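Local coordinates for protein glutathione reductase (Bartonella henselae, PDB 3O0H) that probably catalyses the NADPH-dependent reduction of glutathione disulfide to glutathione, using a tightly bound FAD as its flavin cofactor, at residues B[108-113]-B[184-189]; B[232-237]-B[371-376]; B[423-428]-B[437-442]. All blocks are in the same frame, centred on the assembly; numbering follows the deposited sequence.

Contact 1 of 3, residues B[108-113]-B[184-189]; sequences AKNKEI and IFDLEK
Lys109 extends from helix 102-126 to meet Phe185 and Asp186 of the loop 184-189. Its CG leaves trans to the main-chain nitrogen (chi1 179°), and bends at chi2 and chi3 then carry CE to 4.0 Å from CB of Phe185. The ammonium beyond meets the carboxylate of Asp186 in a salt bridge, NZ to OD1 2.6 Å, received on the syn lone pair, the side that faces the second oxygen. Lysine suits a buried place of this kind: its methylenes can lie against Pro71 and Tyr75 of helix 69-88, while its charge finds an anion at the far end.

Asn110 adds a second acceptor, its OD1 lying 2.7 Å from Lys109 NZ, with the donor 38° out of the carbonyl plane. Its ND2 donates to a water at 3.0 Å, and the same water gives a weak hydrogen bond to Asp186 OD1. With one end of the amide engaged by the ammonium and the other by the water, its flip state is well defined.

Two residues further along the helix, Glu112 pairs with Arg115 and packs on Val401 of the second subunit. The ring of Phe185 stands edge-to-face with that of Tyr75, and the side chain of Phe185 is about 5 Å from the bound FAD. The arrangement is a helix-to-loop salt bridge beside the FAD site of a disulphide oxidoreductase, where the chain heads into strand 193-197 of the second, Rossmann-like parallel sheet.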
loop_
_atom_site.group_PDB
_atom_site.type_symbol
_atom_site.label_atom_id
_atom_site.label_comp_id
_atom_site.label_asym_id
_atom_site.label_seq_id
_atom_site.Cartn_x
_atom_site.Cartn_y
_atom_site.Cartn_z
ATOM N N ALA B 108 -15.095 -3.074 21.709
ATOM C CA ALA B 108 -13.685 -3.003 21.267
ATOM C C ALA B 108 -13.254 -1.598 20.883
ATOM O O ALA B 108 -12.137 -1.190 21.206
ATOM C CB ALA B 108 -13.407 -3.960 20.104
ATOM N N LYS B 109 -14.136 -0.880 20.189
ATOM C CA LYS B 109 -13.904 0.522 19.843
ATOM C C LYS B 109 -13.699 1.364 21.124
ATOM O O LYS B 109 -12.721 2.121 21.245
ATOM C CB LYS B 109 -15.083 1.067 19.022
ATOM C CG LYS B 109 -14.952 2.564 18.613
ATOM C CD LYS B 109 -15.498 3.547 19.681
ATOM C CE LYS B 109 -16.971 3.428 19.909
ATOM N NZ LYS B 109 -17.587 4.495 20.826
ATOM N N ASN B 110 -14.620 1.225 22.068
ATOM C CA ASN B 110 -14.495 1.966 23.332
ATOM C C ASN B 110 -13.209 1.659 24.095
ATOM O O ASN B 110 -12.639 2.555 24.711
ATOM C CB ASN B 110 -15.666 1.666 24.246
ATOM C CG ASN B 110 -16.928 2.381 23.824
ATOM O OD1 ASN B 110 -16.854 3.481 23.273
ATOM N ND2 ASN B 110 -18.095 1.771 24.106
ATOM N N LYS B 111 -12.763 0.407 24.077
ATOM C CA LYS B 111 -11.491 0.055 24.778
ATOM C C LYS B 111 -10.350 0.823 24.083
ATOM O O LYS B 111 -9.477 1.414 24.735
ATOM C CB LYS B 111 -11.223 -1.446 24.714
ATOM C CG LYS B 111 -9.934 -1.920 25.421
ATOM C CD LYS B 111 -9.842 -3.457 25.458
ATOM C CE LYS B 111 -8.638 -3.945 26.280
ATOM N NZ LYS B 111 -8.366 -5.384 25.974
ATOM N N GLU B 112 -10.373 0.813 22.757
ATOM C CA GLU B 112 -9.275 1.388 21.988
ATOM C C GLU B 112 -9.229 2.897 22.071
ATOM O O GLU B 112 -8.130 3.475 22.213
ATOM C CB GLU B 112 -9.326 0.938 20.524
ATOM C CG GLU B 112 -8.244 1.552 19.614
ATOM C CD GLU B 112 -6.819 1.284 20.079
ATOM O OE1 GLU B 112 -6.590 0.504 21.054
ATOM O OE2 GLU B 112 -5.900 1.865 19.469
ATOM N N ILE B 113 -10.374 3.557 21.996
ATOM C CA ILE B 113 -10.367 5.013 22.076
ATOM C C ILE B 113 -10.039 5.479 23.520
ATOM O O ILE B 113 -9.365 6.506 23.686
ATOM C CB ILE B 113 -11.665 5.732 21.531
ATOM C CG1 ILE B 113 -12.871 5.546 22.464
ATOM C CG2 ILE B 113 -11.973 5.319 20.060
ATOM C CD1 ILE B 113 -14.171 6.332 22.078
ATOM N N ILE B 184 -23.337 7.964 16.020
ATOM C CA ILE B 184 -23.408 6.841 15.100
ATOM C C ILE B 184 -22.620 5.604 15.559
ATOM O O ILE B 184 -23.000 4.467 15.237
ATOM C CB ILE B 184 -22.960 7.268 13.660
ATOM C CG1 ILE B 184 -23.453 6.287 12.633
ATOM C CG2 ILE B 184 -21.401 7.366 13.561
ATOM C CD1 ILE B 184 -24.972 6.200 12.501
ATOM N N PHE B 185 -21.546 5.826 16.303
ATOM C CA PHE B 185 -20.672 4.747 16.753
ATOM C C PHE B 185 -21.271 3.950 17.896
ATOM O O PHE B 185 -20.782 2.838 18.194
ATOM C CB PHE B 185 -19.319 5.312 17.210
ATOM C CG PHE B 185 -18.539 5.966 16.103
ATOM C CD1 PHE B 185 -18.030 5.214 15.056
ATOM C CD2 PHE B 185 -18.321 7.341 16.096
ATOM C CE1 PHE B 185 -17.318 5.820 14.020
ATOM C CE2 PHE B 185 -17.614 7.959 15.035
ATOM C CZ PHE B 185 -17.099 7.208 14.042
ATOM N N ASP B 186 -22.260 4.539 18.572
ATOM C CA ASP B 186 -22.695 4.030 19.859
ATOM C C ASP B 186 -24.121 3.499 19.898
ATOM O O ASP B 186 -24.660 3.306 20.969
ATOM C CB ASP B 186 -22.486 5.100 20.912
ATOM C CG ASP B 186 -21.014 5.443 21.090
ATOM O OD1 ASP B 186 -20.179 4.520 20.996
ATOM O OD2 ASP B 186 -20.710 6.634 21.340
ATOM N N LEU B 187 -24.684 3.227 18.727
ATOM C CA LEU B 187 -26.006 2.597 18.620
ATOM C C LEU B 187 -26.086 1.423 19.551
ATOM O O LEU B 187 -25.147 0.653 19.626
ATOM C CB LEU B 187 -26.270 2.129 17.184
ATOM C CG LEU B 187 -26.285 3.249 16.160
ATOM C CD1 LEU B 187 -26.454 2.687 14.772
ATOM C CD2 LEU B 187 -27.373 4.239 16.515
ATOM N N GLU B 188 -27.195 1.308 20.264
ATOM C CA GLU B 188 -27.453 0.131 21.100
ATOM C C GLU B 188 -27.460 -1.145 20.242
ATOM O O GLU B 188 -26.935 -2.168 20.654
ATOM C CB GLU B 188 -28.764 0.274 21.880
ATOM N N LYS B 189 -28.004 -1.076 19.039
ATOM C CA LYS B 189 -28.038 -2.257 18.167
ATOM C C LYS B 189 -27.792 -1.919 16.733
ATOM O O LYS B 189 -28.057 -0.827 16.291
ATOM C CB LYS B 189 -29.405 -2.965 18.289
HETATM O O HOH W 1 -20.641 3.170 23.465
#

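Contact 2 of 3, residues B[232-237]-B[371-376]; sequences YDLRQL and IGTVGL
Leu234 points its forked end from helix 232-245 onto strand 371-375, where it overlaps Ile371 and Thr373. The branch that does the touching is CD1: it sits 4.1 Å from CG2 of Ile371 and 4.0 Å from both CB and OG1 of Thr373, so one methyl rests against two residues that project from the same face of the strand. Ile371 answers with its other arm. With CG1 set opposite the carbonyl carbon (chi1 -77°), CD1 swings in under the helix and comes 4.0 Å from the carbonyl O of Leu234 and 4.1 Å from its CB. Isoleucine fits here because its two arms reach different parts of Leu234, CG2 the CD1 methyl and CD1 the CB and carbonyl O.

Strand 371-375 belongs to the antiparallel sheet of the dimerisation domain, lying between strands 363-365 and 422-428, whereas the helix comes from the pyridine nucleotide-disulphide oxidoreductase region, so the contact joins two parts of the fold. Leu234 is flanked on this sheet by Phe410, His426 and Leu428.

Threonine brings both a carbon surface and a hydroxyl: CB and OG1 both lie against the leucine methyl, and OG1, trans to the backbone nitrogen (chi1 -173°), is also hydrogen-bonded to ND1 of His426. Beside Leu234, Asp233 forms salt bridges through OD2 with Lys412 and Arg392, tying the same helix to strands 409-416 and 387-395.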
loop_
_atom_site.group_PDB
_atom_site.type_symbol
_atom_site.label_atom_id
_atom_site.label_comp_id
_atom_site.label_asym_id
_atom_site.label_seq_id
_atom_site.Cartn_x
_atom_site.Cartn_y
_atom_site.Cartn_z
ATOM N N TYR B 232 -13.781 13.220 -11.340
ATOM C CA TYR B 232 -15.051 12.599 -11.798
ATOM C C TYR B 232 -14.964 11.071 -11.835
ATOM O O TYR B 232 -15.902 10.391 -11.436
ATOM C CB TYR B 232 -15.491 13.137 -13.157
ATOM C CG TYR B 232 -16.567 12.258 -13.814
ATOM C CD1 TYR B 232 -17.909 12.393 -13.503
ATOM C CD2 TYR B 232 -16.204 11.269 -14.739
ATOM C CE1 TYR B 232 -18.881 11.576 -14.096
ATOM C CE2 TYR B 232 -17.170 10.459 -15.368
ATOM C CZ TYR B 232 -18.507 10.596 -15.031
ATOM O OH TYR B 232 -19.444 9.755 -15.671
ATOM N N ASP B 233 -13.841 10.507 -12.289
ATOM C CA ASP B 233 -13.729 9.030 -12.327
ATOM C C ASP B 233 -13.904 8.450 -10.918
ATOM O O ASP B 233 -14.553 7.419 -10.736
ATOM C CB ASP B 233 -12.387 8.573 -12.886
ATOM C CG ASP B 233 -12.332 8.575 -14.385
ATOM O OD1 ASP B 233 -13.308 8.163 -15.037
ATOM O OD2 ASP B 233 -11.275 8.923 -14.921
ATOM N N LEU B 234 -13.308 9.072 -9.895
ATOM C CA LEU B 234 -13.503 8.566 -8.523
ATOM C C LEU B 234 -14.970 8.600 -8.088
ATOM O O LEU B 234 -15.474 7.692 -7.407
ATOM C CB LEU B 234 -12.671 9.363 -7.521
ATOM C CG LEU B 234 -11.175 9.424 -7.832
ATOM C CD1 LEU B 234 -10.508 10.586 -6.996
ATOM C CD2 LEU B 234 -10.486 8.039 -7.654
ATOM N N ARG B 235 -15.651 9.666 -8.458
ATOM C CA ARG B 235 -17.036 9.819 -8.057
ATOM C C ARG B 235 -17.862 8.749 -8.752
ATOM O O ARG B 235 -18.711 8.061 -8.126
ATOM C CB ARG B 235 -17.532 11.200 -8.462
ATOM C CG ARG B 235 -16.771 12.366 -7.811
ATOM C CD ARG B 235 -17.251 13.689 -8.367
ATOM N NE ARG B 235 -18.602 14.081 -7.967
ATOM C CZ ARG B 235 -19.249 15.137 -8.488
ATOM N NH1 ARG B 235 -18.679 15.924 -9.384
ATOM N NH2 ARG B 235 -20.466 15.444 -8.080
ATOM N N GLN B 236 -17.624 8.605 -10.055
ATOM C CA GLN B 236 -18.482 7.743 -10.852
ATOM C C GLN B 236 -18.226 6.297 -10.505
ATOM O O GLN B 236 -19.177 5.547 -10.300
ATOM C CB GLN B 236 -18.298 7.991 -12.341
ATOM C CG GLN B 236 -19.278 7.171 -13.218
ATOM C CD GLN B 236 -20.670 7.743 -13.122
ATOM O OE1 GLN B 236 -20.893 8.876 -13.548
ATOM N NE2 GLN B 236 -21.612 6.989 -12.498
ATOM N N LEU B 237 -16.954 5.899 -10.423
ATOM C CA LEU B 237 -16.649 4.486 -10.126
ATOM C C LEU B 237 -17.178 4.077 -8.764
ATOM O O LEU B 237 -17.681 2.932 -8.598
ATOM C CB LEU B 237 -15.153 4.192 -10.219
ATOM C CG LEU B 237 -14.506 4.256 -11.600
ATOM C CD1 LEU B 237 -12.938 4.332 -11.490
ATOM C CD2 LEU B 237 -14.921 3.060 -12.394
ATOM N N ILE B 371 -10.718 5.255 -1.807
ATOM C CA ILE B 371 -10.235 6.305 -2.679
ATOM C C ILE B 371 -8.989 6.975 -2.055
ATOM O O ILE B 371 -8.927 7.185 -0.828
ATOM C CB ILE B 371 -11.328 7.377 -2.875
ATOM C CG1 ILE B 371 -12.379 6.886 -3.858
ATOM C CG2 ILE B 371 -10.749 8.715 -3.407
ATOM C CD1 ILE B 371 -13.684 7.784 -3.850
ATOM N N GLY B 372 -8.036 7.290 -2.917
ATOM C CA GLY B 372 -6.916 8.165 -2.616
ATOM C C GLY B 372 -6.728 9.169 -3.737
ATOM O O GLY B 372 -6.870 8.852 -4.948
ATOM N N THR B 373 -6.388 10.406 -3.368
ATOM C CA THR B 373 -6.270 11.466 -4.363
ATOM C C THR B 373 -5.290 12.562 -3.894
ATOM O O THR B 373 -5.225 12.886 -2.708
ATOM C CB THR B 373 -7.654 12.074 -4.682
ATOM O OG1 THR B 373 -7.558 13.014 -5.781
ATOM C CG2 THR B 373 -8.270 12.726 -3.427
ATOM N N VAL B 374 -4.514 13.056 -4.822
ATOM C CA VAL B 374 -3.573 14.164 -4.574
ATOM C C VAL B 374 -3.481 15.013 -5.809
ATOM O O VAL B 374 -3.470 14.511 -6.919
ATOM C CB VAL B 374 -2.156 13.621 -4.120
ATOM C CG1 VAL B 374 -1.589 12.626 -5.079
ATOM C CG2 VAL B 374 -1.163 14.736 -3.849
ATOM N N GLY B 375 -3.416 16.314 -5.619
ATOM C CA GLY B 375 -3.291 17.239 -6.745
ATOM C C GLY B 375 -4.556 17.370 -7.569
ATOM O O GLY B 375 -5.653 17.130 -7.079
ATOM N N LEU B 376 -4.384 17.754 -8.822
ATOM C CA LEU B 376 -5.499 18.200 -9.640
ATOM C C LEU B 376 -6.278 17.064 -10.281
ATOM O O LEU B 376 -5.703 16.168 -10.911
ATOM C CB LEU B 376 -5.009 19.103 -10.741
ATOM C CG LEU B 376 -4.342 20.413 -10.290
ATOM C CD1 LEU B 376 -3.802 21.096 -11.492
ATOM C CD2 LEU B 376 -5.317 21.337 -9.465
#

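Contact 3 of 3, residues B[423-428]-B[437-442]; sequences VGAHVL and QLIGIS
Ile439, on helix 432-444, faces Ala425 and Val427 of strand 422-428 and supplies the helix side of the contact. Its CB is the branch point, standing back from the strand, and the two arms that leave it go to different residues. CG2, the short arm, meets CB of Ala425 at 3.5 Å, methyl against methyl. The longer arm starts at CG1, which lies beside the backbone N (chi1 -61°), and runs out straight because chi2 is 179°. At its tip, CD1 comes 4.2 Å from CG2 of Val427, two residues further along the strand. The fork of an isoleucine thus spans one repeat of the strand, the short arm on the small residue and the long arm on the larger one. Alanine suits the near position, where the helix approaches to 7.3 Å between the CA atoms of Ala425 and Ile439.

Val427 also rests on Ala432 and Ile435 of the same helix, and Ile439 on Leu466. Gln437 and Ser442, by contrast, are turned to the second subunit: Gln437 is hydrogen-bonded through OE1 and NE2 to the backbone of Val458 and Met456 of that chain, and Ser442 OG to Ser442 OG there. The helix therefore lies between the sheet of the dimerisation domain and the partner subunit. Between strand and helix there is no hydrogen bond or charge pair, so the contact is wholly aliphatic and its hold depends on burial and on how well the methyls fit.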
loop_
_atom_site.group_PDB
_atom_site.type_symbol
_atom_site.label_atom_id
_atom_site.label_comp_id
_atom_site.label_asym_id
_atom_site.label_seq_id
_atom_site.Cartn_x
_atom_site.Cartn_y
_atom_site.Cartn_z
ATOM N N VAL B 423 0.930 16.306 -12.110
ATOM C CA VAL B 423 0.205 17.309 -11.350
ATOM C C VAL B 423 -1.018 16.801 -10.617
ATOM O O VAL B 423 -1.613 17.539 -9.824
ATOM C CB VAL B 423 -0.234 18.475 -12.244
ATOM C CG1 VAL B 423 1.028 19.160 -12.870
ATOM C CG2 VAL B 423 -1.231 18.026 -13.318
ATOM N N GLY B 424 -1.411 15.562 -10.877
ATOM C CA GLY B 424 -2.518 14.937 -10.146
ATOM C C GLY B 424 -2.404 13.412 -10.202
ATOM O O GLY B 424 -1.890 12.867 -11.179
ATOM N N ALA B 425 -2.895 12.737 -9.161
ATOM C CA ALA B 425 -2.894 11.284 -9.116
ATOM C C ALA B 425 -4.110 10.845 -8.285
ATOM O O ALA B 425 -4.344 11.363 -7.176
ATOM C CB ALA B 425 -1.570 10.726 -8.487
ATOM N N HIS B 426 -4.831 9.866 -8.834
ATOM C CA HIS B 426 -6.147 9.435 -8.356
ATOM C C HIS B 426 -6.250 7.924 -8.397
ATOM O O HIS B 426 -5.918 7.315 -9.404
ATOM C CB HIS B 426 -7.235 10.084 -9.213
ATOM C CG HIS B 426 -6.999 11.537 -9.415
ATOM N ND1 HIS B 426 -7.149 12.459 -8.399
ATOM C CD2 HIS B 426 -6.508 12.219 -10.481
ATOM C CE1 HIS B 426 -6.798 13.650 -8.848
ATOM N NE2 HIS B 426 -6.431 13.536 -10.118
ATOM N N VAL B 427 -6.694 7.319 -7.294
ATOM C CA VAL B 427 -6.638 5.884 -7.118
ATOM C C VAL B 427 -7.951 5.463 -6.475
ATOM O O VAL B 427 -8.442 6.118 -5.544
ATOM C CB VAL B 427 -5.462 5.457 -6.234
ATOM C CG1 VAL B 427 -5.357 3.913 -6.070
ATOM C CG2 VAL B 427 -4.117 5.998 -6.729
ATOM N N LEU B 428 -8.512 4.378 -6.973
ATOM C CA LEU B 428 -9.683 3.774 -6.373
ATOM C C LEU B 428 -9.504 2.282 -6.377
ATOM O O LEU B 428 -9.204 1.721 -7.421
ATOM C CB LEU B 428 -10.939 4.201 -7.116
ATOM C CG LEU B 428 -12.200 3.441 -6.696
ATOM C CD1 LEU B 428 -13.367 4.380 -6.785
ATOM C CD2 LEU B 428 -12.419 2.177 -7.515
ATOM N N GLN B 437 -0.959 8.266 -0.563
ATOM C CA GLN B 437 0.014 8.885 0.343
ATOM C C GLN B 437 1.415 8.853 -0.270
ATOM O O GLN B 437 2.179 9.840 -0.230
ATOM C CB GLN B 437 0.064 8.149 1.684
ATOM C CG GLN B 437 1.273 8.522 2.597
ATOM C CD GLN B 437 1.093 9.900 3.247
ATOM O OE1 GLN B 437 0.713 10.004 4.401
ATOM N NE2 GLN B 437 1.335 10.957 2.476
ATOM N N LEU B 438 1.769 7.698 -0.822
ATOM C CA LEU B 438 3.109 7.465 -1.313
ATOM C C LEU B 438 3.368 8.168 -2.617
ATOM O O LEU B 438 4.429 8.748 -2.812
ATOM C CB LEU B 438 3.379 5.941 -1.417
ATOM C CG LEU B 438 3.308 5.287 -0.023
ATOM C CD1 LEU B 438 3.190 3.816 -0.165
ATOM C CD2 LEU B 438 4.514 5.689 0.800
ATOM N N ILE B 439 2.418 8.121 -3.532
ATOM C CA ILE B 439 2.520 8.905 -4.762
ATOM C C ILE B 439 2.629 10.414 -4.418
ATOM O O ILE B 439 3.300 11.199 -5.107
ATOM C CB ILE B 439 1.295 8.627 -5.651
ATOM C CG1 ILE B 439 1.224 7.151 -6.055
ATOM C CG2 ILE B 439 1.319 9.448 -6.914
ATOM C CD1 ILE B 439 -0.004 6.844 -6.934
ATOM N N GLY B 440 1.992 10.815 -3.311
ATOM C CA GLY B 440 1.967 12.184 -2.905
ATOM C C GLY B 440 3.366 12.748 -2.599
ATOM O O GLY B 440 3.646 13.928 -2.795
ATOM N N ILE B 441 4.252 11.884 -2.133
ATOM C CA ILE B 441 5.634 12.266 -1.902
ATOM C C ILE B 441 6.303 12.611 -3.243
ATOM O O ILE B 441 6.974 13.648 -3.353
ATOM C CB ILE B 441 6.397 11.113 -1.232
ATOM C CG1 ILE B 441 5.776 10.796 0.157
ATOM C CG2 ILE B 441 7.916 11.442 -1.089
ATOM C CD1 ILE B 441 6.355 9.488 0.725
ATOM N N SER B 442 6.086 11.767 -4.252
ATOM C CA SER B 442 6.623 12.008 -5.572
ATOM C C SER B 442 6.069 13.298 -6.175
ATOM O O SER B 442 6.826 14.078 -6.746
ATOM C CB SER B 442 6.363 10.799 -6.457
ATOM O OG SER B 442 7.071 9.672 -5.923
#

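Overall arrangement
From the N terminus the chain makes contact 1 first, closing a loop of 70 residues that returns to the flavin side of the molecule. Contact 2 follows, closing a far longer loop of 133 residues that brings the dimerisation sheet back against helix 232-245. Contact 3 is a short strand-to-helix connection with only eight residues between its segments. All three are in series; none nests in or crosses another. Contacts 2 and 3 touch through neighbouring strands 371-375 and 422-428, their centres 10 Å apart, whereas contact 1 lies across the chain's centre, its centre 30 Å from that of contact 2. Contacts 1 and 3 both reach the second subunit.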